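Local atomic coordinates of flagella basal body P-ring formation protein FlgA (Salmonella typhimurium, PDB entry 3TEE), a protein that takes part in assembly of the flagellar P-ring in the periplasm, probably acting as a flexible chaperone. Residues T9-R14 with V22-R27; N54-C59 with K63-V68; A174-T179 with G192-N197. All blocks are in the same frame, centred on the assembly; numbering follows the deposited sequence.

How the interactions relate
Interactions 1 and 2 belong to the same part of the fold. Interaction 3 lies at the other end of the chain, about 51 and 54 Å away between centres. Interactions 1 and 2 have centres 13 Å apart and touch through F11 CZ and V55 CG2, 3.5 Å from each other. The backbones of R27 and Q67 add a probable hydrogen bond. Interaction 1 is apolar packing of a helix on a strand and is partly buried. Interaction 2 is a hydrogen-bonded hairpin with one mainly apolar face, which also carries R64, and one mainly polar, largely exposed face. Interaction 3 is small, buried and purely apolar. It joins two strands that are not neighbours in their sheet.

Interaction 1 of 3, residues T9-R14 with V22-R27; sequences TWFSQR and VVVTLR
The hydroxyl OG of S12 lies 3.7 Å from V22 CB, and its hydrogen bond is to T8 O, one turn back in the helix. The first torsion of S12 (chi1 -71°) sets OG beside its own backbone N, where it can reach that carbonyl. The oxygen is thus satisfied within the helix and meets the strand by packing alone.

F11 carries most of the apolar contact from the helix side. Its CB touches V22 CG1 at 3.7 Å. Its ring atom CD2 meets V24 CG2 at 3.8 Å, in an oblique approach. The F11 and V24 side chains cross at about a right angle. Within the helix, W10 CE3 lies 3.7 Å above one face of the F11 ring, offset toward the rim, and probably restricts the ring's rotation. V22 and V24 both point toward the helix, while V23 between them points away.

The axes of 9-14 and 22-26 approach to 8.0 Å, with directions 142° apart, nearer antiparallel than parallel. Helix 2-14 thus packs on the sheet formed by strands 21-26, 53-59 and 62-79 with their neighbours. F11 also touches V53, V55, V68 and V70, and L7 and T8 add to the contact at V24.

Interaction 2 of 3, residues N54-C59 with K63-V68; sequences NVVARC and KRYLQV
The guanidinium of R58 and the ammonium of K63 share a water. It lies in the guanidinium plane, at the edge, and accepts a bond from K63 NZ at 3.1 Å and a weak one from R58 NH1. K63 CE approaches the same group obliquely, 3.5 Å from NH1. The two like charges are close, with NH1 and NZ 3.9 Å apart, and the water probably eases their repulsion. The ring of Y65 is met obliquely by V56 CG2, 4.0 Å from its CD1. The amides of N54 and Q67 stand side by side, with planes only 17° apart, and N54 OD1 rests 3.6 Å from Q67 CG.

These residues share one face of an antiparallel beta hairpin built from strands 53-59 and 62-79. V55 pairs with L66, and A57 with R64, as hydrogen-bonded pairs. Each pair has two backbone bonds, the shortest being L66 N to V55 O at 2.7 Å.

V55, A57, R64 and L66 point to the other face. A57 CB touches L66 CD1 at 3.8 Å. V55 CG2 meets V68 CG2, and both valines also pack on L7 of helix 2-14. In R64 a bend at the second torsion (chi2 -61°) carries the guanidinium off from strand 53-59, and NE forms a salt bridge with E62. Near the turn, C59 is tied to C36 by a disulfide. Strand 40-42 pairs with the other edge of strand 53-59, through V56 to S42 and R58 to A40.

Interaction 3 of 3, residues A174-T179 with G192-N197; sequences ARVRMT and GNILIN
V176 and I194 reach toward each other and meet tip to tip. The branch that does the touching on V176 is CG2, 3.5 Å from I194 CG1 and 3.9 Å from I194 CG2. It therefore sits against both branches of the isoleucine. The valine's first torsion (chi1 180°) turns CG2, rather than CG1, to I194.

I194 works in two directions. Its second torsion (chi2 -50°) turns CD1 about the CB-CG1 bond toward A174 CB, at 3.7 Å. Its CG2 also lies 4.0 Å from the carbonyl oxygen A174 O. One isoleucine thus spans A174 and V176, which are two apart in their strand and both point toward it. R175, between them, points away. The contact is made of methyl and methylene groups, and all three residues are buried. It is small, at 122 Å² counted over both sides.

The backbones stay well apart. The nearest CA atoms, those of A174 and I194, are 6.9 Å from each other, as fits strands that face each other through side chains.

The contact lies in the P-ring chaperone family region, probably a SAF-like domain. Strand 183-188 lies between the two in sheet order. Its G186 and V184 bond to the backbones of A174 and V176, and its V188 touches both A174 and I194. The backbone of I194 is hydrogen-bonded to that of Q148 in strand 146-152, and V147 of that strand packs on V176. The first and last strands of this five-stranded sheet thus pair. I194 lies against side chains of strands 173-178 and 183-188.

Interaction 1 of 3, residues T9-R14 with V22-R27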
loop_
_atom_site.group_PDB
_atom_site.type_symbol
_atom_site.label_atom_id
_atom_site.label_comp_id
_atom_site.label_asym_id
_atom_site.label_seq_id
_atom_site.Cartn_x
_atom_site.Cartn_y
_atom_site.Cartn_z
ATOM N N THR A 9 -27.224 1.439 -7.835
ATOM C CA THR A 9 -26.805 0.112 -8.307
ATOM C C THR A 9 -25.368 0.184 -8.883
ATOM O O THR A 9 -24.540 -0.680 -8.580
ATOM C CB THR A 9 -27.839 -0.469 -9.320
ATOM O OG1 THR A 9 -29.068 -0.695 -8.633
ATOM C CG2 THR A 9 -27.372 -1.792 -9.957
ATOM N N TRP A 10 -25.070 1.204 -9.702
ATOM C CA TRP A 10 -23.731 1.308 -10.283
ATOM C C TRP A 10 -22.636 1.405 -9.194
ATOM O O TRP A 10 -21.705 0.589 -9.192
ATOM C CB TRP A 10 -23.654 2.478 -11.277
ATOM C CG TRP A 10 -22.399 2.518 -12.089
ATOM C CD1 TRP A 10 -22.080 1.721 -13.150
ATOM C CD2 TRP A 10 -21.380 3.512 -12.013
ATOM N NE1 TRP A 10 -20.888 2.128 -13.707
ATOM C CE2 TRP A 10 -20.422 3.213 -13.013
ATOM C CE3 TRP A 10 -21.168 4.625 -11.174
ATOM C CZ2 TRP A 10 -19.292 4.008 -13.232
ATOM C CZ3 TRP A 10 -20.021 5.393 -11.370
ATOM C CH2 TRP A 10 -19.097 5.073 -12.381
ATOM N N PHE A 11 -22.770 2.341 -8.251
ATOM C CA PHE A 11 -21.768 2.458 -7.178
ATOM C C PHE A 11 -21.743 1.248 -6.271
ATOM O O PHE A 11 -20.658 0.881 -5.839
ATOM C CB PHE A 11 -21.953 3.732 -6.344
ATOM C CG PHE A 11 -21.370 4.945 -7.024
ATOM C CD1 PHE A 11 -19.998 5.207 -6.960
ATOM C CD2 PHE A 11 -22.191 5.849 -7.691
ATOM C CE1 PHE A 11 -19.456 6.336 -7.583
ATOM C CE2 PHE A 11 -21.645 6.969 -8.329
ATOM C CZ PHE A 11 -20.288 7.219 -8.241
ATOM N N SER A 12 -22.915 0.628 -5.966
ATOM C CA SER A 12 -22.959 -0.613 -5.145
ATOM C C SER A 12 -22.096 -1.724 -5.806
ATOM O O SER A 12 -21.284 -2.362 -5.138
ATOM C CB SER A 12 -24.404 -1.114 -5.006
ATOM O OG SER A 12 -25.167 -0.254 -4.169
ATOM N N GLN A 13 -22.320 -1.981 -7.097
ATOM C CA GLN A 13 -21.574 -3.006 -7.870
ATOM C C GLN A 13 -20.077 -2.629 -7.953
ATOM O O GLN A 13 -19.221 -3.481 -7.719
ATOM C CB GLN A 13 -22.155 -3.172 -9.282
ATOM C CG GLN A 13 -23.521 -3.876 -9.256
ATOM C CD GLN A 13 -24.300 -3.857 -10.549
ATOM O OE1 GLN A 13 -23.938 -3.170 -11.507
ATOM N NE2 GLN A 13 -25.431 -4.586 -10.581
ATOM N N ARG A 14 -19.774 -1.352 -8.241
ATOM C CA ARG A 14 -18.376 -0.877 -8.298
ATOM C C ARG A 14 -17.637 -1.072 -6.964
ATOM O O ARG A 14 -16.419 -1.297 -6.948
ATOM C CB ARG A 14 -18.347 0.616 -8.594
ATOM C CG ARG A 14 -18.424 0.922 -10.044
ATOM C CD ARG A 14 -18.352 2.416 -10.235
ATOM N NE ARG A 14 -17.033 2.993 -9.952
ATOM C CZ ARG A 14 -16.003 2.989 -10.791
ATOM N NH1 ARG A 14 -16.103 2.396 -11.975
ATOM N NH2 ARG A 14 -14.857 3.553 -10.444
ATOM N N VAL A 22 -24.231 1.261 0.312
ATOM C CA VAL A 22 -23.851 2.376 -0.553
ATOM C C VAL A 22 -25.074 3.234 -0.834
ATOM O O VAL A 22 -26.053 2.756 -1.428
ATOM C CB VAL A 22 -23.187 1.873 -1.870
ATOM C CG1 VAL A 22 -22.837 3.053 -2.795
ATOM C CG2 VAL A 22 -21.963 1.011 -1.584
ATOM N N VAL A 23 -24.999 4.510 -0.414
ATOM C CA VAL A 23 -26.084 5.474 -0.577
ATOM C C VAL A 23 -25.583 6.608 -1.436
ATOM O O VAL A 23 -24.566 7.223 -1.112
ATOM C CB VAL A 23 -26.633 5.980 0.791
ATOM C CG1 VAL A 23 -27.733 7.040 0.589
ATOM C CG2 VAL A 23 -27.145 4.808 1.647
ATOM N N VAL A 24 -26.296 6.871 -2.526
ATOM C CA VAL A 24 -25.921 7.902 -3.494
ATOM C C VAL A 24 -26.897 9.071 -3.444
ATOM O O VAL A 24 -28.112 8.875 -3.503
ATOM C CB VAL A 24 -25.754 7.314 -4.932
ATOM C CG1 VAL A 24 -25.335 8.400 -5.944
ATOM C CG2 VAL A 24 -24.742 6.163 -4.947
ATOM N N THR A 25 -26.354 10.282 -3.377
ATOM C CA THR A 25 -27.159 11.514 -3.399
ATOM C C THR A 25 -26.665 12.415 -4.519
ATOM O O THR A 25 -25.467 12.717 -4.575
ATOM C CB THR A 25 -27.063 12.240 -2.036
ATOM O OG1 THR A 25 -27.361 11.296 -1.000
ATOM C CG2 THR A 25 -28.052 13.418 -1.938
ATOM N N LEU A 26 -27.577 12.882 -5.378
ATOM C CA LEU A 26 -27.194 13.822 -6.448
ATOM C C LEU A 26 -26.971 15.244 -5.877
ATOM O O LEU A 26 -27.831 15.740 -5.161
ATOM C CB LEU A 26 -28.264 13.835 -7.542
ATOM C CG LEU A 26 -27.923 14.669 -8.773
ATOM C CD1 LEU A 26 -27.017 13.887 -9.747
ATOM C CD2 LEU A 26 -29.192 15.147 -9.456
ATOM N N ARG A 27 -25.815 15.863 -6.145
ATOM C CA ARG A 27 -25.476 17.215 -5.656
ATOM C C ARG A 27 -25.622 18.270 -6.761
ATOM O O ARG A 27 -25.720 19.466 -6.459
ATOM C CB ARG A 27 -24.044 17.275 -5.091
ATOM C CG ARG A 27 -23.752 16.266 -3.983
ATOM C CD ARG A 27 -22.534 16.634 -3.154
ATOM N NE ARG A 27 -21.325 16.883 -3.947
ATOM C CZ ARG A 27 -20.619 18.011 -3.903
ATOM N NH1 ARG A 27 -20.997 19.011 -3.115
ATOM N NH2 ARG A 27 -19.535 18.150 -4.651
#

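Interaction 2 of 3, residues N54-C59 with K63-V68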
loop_
_atom_site.group_PDB
_atom_site.type_symbol
_atom_site.label_atom_id
_atom_site.label_comp_id
_atom_site.label_asym_id
_atom_site.label_seq_id
_atom_site.Cartn_x
_atom_site.Cartn_y
_atom_site.Cartn_z
ATOM N N ASN A 54 -17.289 13.049 -9.104
ATOM C CA ASN A 54 -17.879 13.493 -10.356
ATOM C C ASN A 54 -18.127 12.253 -11.205
ATOM O O ASN A 54 -17.261 11.379 -11.296
ATOM C CB ASN A 54 -16.954 14.486 -11.091
ATOM C CG ASN A 54 -16.698 15.760 -10.298
ATOM O OD1 ASN A 54 -17.619 16.411 -9.797
ATOM N ND2 ASN A 54 -15.432 16.134 -10.164
ATOM N N VAL A 55 -19.318 12.158 -11.786
ATOM C CA VAL A 55 -19.675 11.033 -12.658
ATOM C C VAL A 55 -20.017 11.589 -14.022
ATOM O O VAL A 55 -20.862 12.481 -14.117
ATOM C CB VAL A 55 -20.870 10.220 -12.095
ATOM C CG1 VAL A 55 -21.346 9.152 -13.095
ATOM C CG2 VAL A 55 -20.520 9.588 -10.755
ATOM N N VAL A 56 -19.427 11.011 -15.072
ATOM C CA VAL A 56 -19.753 11.358 -16.439
ATOM C C VAL A 56 -20.922 10.437 -16.830
ATOM O O VAL A 56 -20.856 9.230 -16.601
ATOM C CB VAL A 56 -18.541 11.234 -17.398
ATOM C CG1 VAL A 56 -18.970 11.461 -18.851
ATOM C CG2 VAL A 56 -17.450 12.238 -17.003
ATOM N N ALA A 57 -22.009 11.015 -17.342
ATOM C CA ALA A 57 -23.177 10.237 -17.771
ATOM C C ALA A 57 -23.401 10.551 -19.236
ATOM O O ALA A 57 -23.653 11.711 -19.599
ATOM C CB ALA A 57 -24.405 10.609 -16.943
ATOM N N ARG A 58 -23.239 9.538 -20.095
ATOM C CA ARG A 58 -23.362 9.753 -21.531
ATOM C C ARG A 58 -24.652 9.210 -22.081
ATOM O O ARG A 58 -25.060 8.126 -21.698
ATOM C CB ARG A 58 -22.195 9.096 -22.298
ATOM C CG ARG A 58 -20.841 9.793 -22.134
ATOM C CD ARG A 58 -19.833 9.118 -23.061
ATOM N NE ARG A 58 -18.546 9.816 -23.133
ATOM C CZ ARG A 58 -17.579 9.693 -22.233
ATOM N NH1 ARG A 58 -16.440 10.354 -22.381
ATOM N NH2 ARG A 58 -17.749 8.924 -21.168
ATOM N N CYS A 59 -25.230 9.922 -23.039
ATOM C CA CYS A 59 -26.408 9.524 -23.825
ATOM C C CYS A 59 -26.051 9.923 -25.239
ATOM O O CYS A 59 -25.070 10.656 -25.441
ATOM C CB CYS A 59 -27.663 10.278 -23.374
ATOM S SG CYS A 59 -28.318 9.781 -21.773
ATOM N N LYS A 63 -23.103 14.518 -22.832
ATOM C CA LYS A 63 -22.035 14.099 -21.944
ATOM C C LYS A 63 -22.221 14.935 -20.672
ATOM O O LYS A 63 -21.700 16.045 -20.575
ATOM C CB LYS A 63 -20.645 14.290 -22.592
ATOM C CG LYS A 63 -19.518 13.870 -21.649
ATOM C CD LYS A 63 -18.153 14.219 -22.244
ATOM C CE LYS A 63 -17.044 13.645 -21.402
ATOM N NZ LYS A 63 -15.730 14.178 -21.837
ATOM N N ARG A 64 -23.021 14.435 -19.737
ATOM C CA ARG A 64 -23.326 15.168 -18.502
ATOM C C ARG A 64 -22.250 14.959 -17.480
ATOM O O ARG A 64 -21.730 13.841 -17.376
ATOM C CB ARG A 64 -24.662 14.699 -17.884
ATOM C CG ARG A 64 -25.861 14.709 -18.860
ATOM C CD ARG A 64 -26.185 16.090 -19.406
ATOM N NE ARG A 64 -27.474 16.079 -20.096
ATOM C CZ ARG A 64 -28.233 17.149 -20.287
ATOM N NH1 ARG A 64 -27.830 18.341 -19.865
ATOM N NH2 ARG A 64 -29.408 17.035 -20.889
ATOM N N TYR A 65 -21.943 16.014 -16.693
ATOM C CA TYR A 65 -20.996 15.931 -15.582
ATOM C C TYR A 65 -21.844 16.009 -14.326
ATOM O O TYR A 65 -22.354 17.084 -13.987
ATOM C CB TYR A 65 -19.971 17.086 -15.586
ATOM C CG TYR A 65 -19.013 17.164 -16.754
ATOM C CD1 TYR A 65 -18.565 16.010 -17.396
ATOM C CD2 TYR A 65 -18.466 18.381 -17.150
ATOM C CE1 TYR A 65 -17.645 16.076 -18.448
ATOM C CE2 TYR A 65 -17.523 18.455 -18.176
ATOM C CZ TYR A 65 -17.125 17.300 -18.831
ATOM O OH TYR A 65 -16.219 17.379 -19.862
ATOM N N LEU A 66 -22.064 14.872 -13.676
ATOM C CA LEU A 66 -22.890 14.840 -12.480
ATOM C C LEU A 66 -22.036 14.928 -11.232
ATOM O O LEU A 66 -20.932 14.386 -11.195
ATOM C CB LEU A 66 -23.782 13.573 -12.429
ATOM C CG LEU A 66 -24.590 13.211 -13.692
ATOM C CD1 LEU A 66 -25.361 11.933 -13.466
ATOM C CD2 LEU A 66 -25.563 14.352 -14.118
ATOM N N GLN A 67 -22.535 15.627 -10.216
ATOM C CA GLN A 67 -21.835 15.693 -8.941
ATOM C C GLN A 67 -22.679 14.886 -7.989
ATOM O O GLN A 67 -23.886 15.113 -7.881
ATOM C CB GLN A 67 -21.676 17.132 -8.429
ATOM C CG GLN A 67 -20.779 18.021 -9.301
ATOM C CD GLN A 67 -20.697 19.401 -8.698
ATOM O OE1 GLN A 67 -21.704 20.114 -8.560
ATOM N NE2 GLN A 67 -19.510 19.766 -8.245
ATOM N N VAL A 68 -22.074 13.871 -7.373
ATOM C CA VAL A 68 -22.817 13.006 -6.458
ATOM C C VAL A 68 -22.039 12.874 -5.149
ATOM O O VAL A 68 -20.823 13.014 -5.125
ATOM C CB VAL A 68 -23.160 11.587 -7.032
ATOM C CG1 VAL A 68 -23.972 11.658 -8.328
ATOM C CG2 VAL A 68 -21.904 10.742 -7.224
HETATM O O HOH W 1 -15.475 12.703 -24.547
#

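Interaction 3 of 3, residues A174-T179 with G192-N197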
loop_
_atom_site.group_PDB
_atom_site.type_symbol
_atom_site.label_atom_id
_atom_site.label_comp_id
_atom_site.label_asym_id
_atom_site.label_seq_id
_atom_site.Cartn_x
_atom_site.Cartn_y
_atom_site.Cartn_z
ATOM N N ALA A 174 20.615 -2.459 1.106
ATOM C CA ALA A 174 21.361 -2.517 2.360
ATOM C C ALA A 174 22.850 -2.458 2.068
ATOM O O ALA A 174 23.335 -3.129 1.154
ATOM C CB ALA A 174 21.026 -3.771 3.148
ATOM N N ARG A 175 23.551 -1.591 2.801
ATOM C CA ARG A 175 24.992 -1.446 2.715
ATOM C C ARG A 175 25.533 -2.385 3.773
ATOM O O ARG A 175 24.913 -2.578 4.827
ATOM C CB ARG A 175 25.445 0.009 2.935
ATOM C CG ARG A 175 24.922 0.968 1.857
ATOM C CD ARG A 175 25.257 2.434 2.121
ATOM N NE ARG A 175 25.215 2.813 3.542
ATOM C CZ ARG A 175 24.122 3.189 4.205
ATOM N NH1 ARG A 175 22.943 3.236 3.589
ATOM N NH2 ARG A 175 24.198 3.513 5.491
ATOM N N VAL A 176 26.616 -3.064 3.432
ATOM C CA VAL A 176 27.199 -4.097 4.275
ATOM C C VAL A 176 28.683 -3.847 4.407
ATOM O O VAL A 176 29.397 -3.776 3.400
ATOM C CB VAL A 176 26.922 -5.518 3.675
ATOM C CG1 VAL A 176 27.526 -6.613 4.538
ATOM C CG2 VAL A 176 25.431 -5.767 3.458
ATOM N N ARG A 177 29.158 -3.757 5.650
ATOM C CA ARG A 177 30.581 -3.604 5.872
ATOM C C ARG A 177 31.201 -5.008 5.940
ATOM O O ARG A 177 30.803 -5.833 6.766
ATOM C CB ARG A 177 30.837 -2.799 7.158
ATOM C CG ARG A 177 32.300 -2.569 7.467
ATOM C CD ARG A 177 32.474 -1.944 8.852
ATOM N NE ARG A 177 33.892 -1.666 9.053
ATOM C CZ ARG A 177 34.782 -2.552 9.486
ATOM N NH1 ARG A 177 34.396 -3.763 9.874
ATOM N NH2 ARG A 177 36.058 -2.226 9.562
ATOM N N MET A 178 32.138 -5.286 5.040
ATOM C CA MET A 178 32.909 -6.533 5.037
ATOM C C MET A 178 33.959 -6.428 6.155
ATOM O O MET A 178 34.254 -5.317 6.621
ATOM C CB MET A 178 33.586 -6.767 3.668
ATOM C CG MET A 178 32.617 -6.662 2.494
ATOM S SD MET A 178 31.080 -7.574 2.755
ATOM C CE MET A 178 31.556 -9.084 2.130
ATOM N N THR A 179 34.521 -7.568 6.582
ATOM C CA THR A 179 35.496 -7.632 7.676
ATOM C C THR A 179 36.685 -6.658 7.569
ATOM O O THR A 179 37.107 -6.115 8.589
ATOM C CB THR A 179 35.845 -9.094 8.030
ATOM O OG1 THR A 179 36.530 -9.116 9.284
ATOM C CG2 THR A 179 36.678 -9.791 6.947
ATOM N N GLY A 192 16.895 -12.598 4.536
ATOM C CA GLY A 192 17.765 -11.624 5.186
ATOM C C GLY A 192 19.149 -11.552 4.562
ATOM O O GLY A 192 20.082 -11.034 5.180
ATOM N N ASN A 193 19.296 -12.095 3.334
ATOM C CA ASN A 193 20.558 -12.064 2.592
ATOM C C ASN A 193 20.598 -10.793 1.752
ATOM O O ASN A 193 19.551 -10.249 1.395
ATOM C CB ASN A 193 20.686 -13.281 1.657
ATOM C CG ASN A 193 20.634 -14.637 2.321
ATOM O OD1 ASN A 193 21.209 -14.868 3.394
ATOM N ND2 ASN A 193 19.998 -15.585 1.648
ATOM N N ILE A 194 21.804 -10.349 1.401
ATOM C CA ILE A 194 22.019 -9.176 0.570
ATOM C C ILE A 194 22.445 -9.686 -0.801
ATOM O O ILE A 194 23.504 -10.307 -0.924
ATOM C CB ILE A 194 23.091 -8.269 1.230
ATOM C CG1 ILE A 194 22.760 -7.924 2.720
ATOM C CG2 ILE A 194 23.470 -7.061 0.355
ATOM C CD1 ILE A 194 21.433 -7.422 3.073
ATOM N N LEU A 195 21.616 -9.431 -1.825
ATOM C CA LEU A 195 21.886 -9.917 -3.176
ATOM C C LEU A 195 22.493 -8.871 -4.088
ATOM O O LEU A 195 21.996 -7.746 -4.173
ATOM C CB LEU A 195 20.629 -10.546 -3.830
ATOM C CG LEU A 195 19.842 -11.591 -3.016
ATOM C CD1 LEU A 195 18.578 -12.035 -3.768
ATOM C CD2 LEU A 195 20.703 -12.811 -2.656
ATOM N N ILE A 196 23.567 -9.266 -4.783
ATOM C CA ILE A 196 24.278 -8.447 -5.763
ATOM C C ILE A 196 24.278 -9.208 -7.091
ATOM O O ILE A 196 24.616 -10.390 -7.114
ATOM C CB ILE A 196 25.734 -8.100 -5.310
ATOM C CG1 ILE A 196 25.753 -7.351 -3.964
ATOM C CG2 ILE A 196 26.493 -7.323 -6.406
ATOM C CD1 ILE A 196 27.142 -7.085 -3.369
ATOM N N ASN A 197 23.899 -8.530 -8.186
ATOM C CA ASN A 197 23.896 -9.093 -9.538
ATOM C C ASN A 197 24.929 -8.350 -10.385
ATOM O O ASN A 197 24.821 -7.132 -10.548
ATOM C CB ASN A 197 22.502 -8.994 -10.160
ATOM C CG ASN A 197 21.504 -9.954 -9.565
ATOM O OD1 ASN A 197 21.588 -11.177 -9.743
ATOM N ND2 ASN A 197 20.517 -9.417 -8.863
#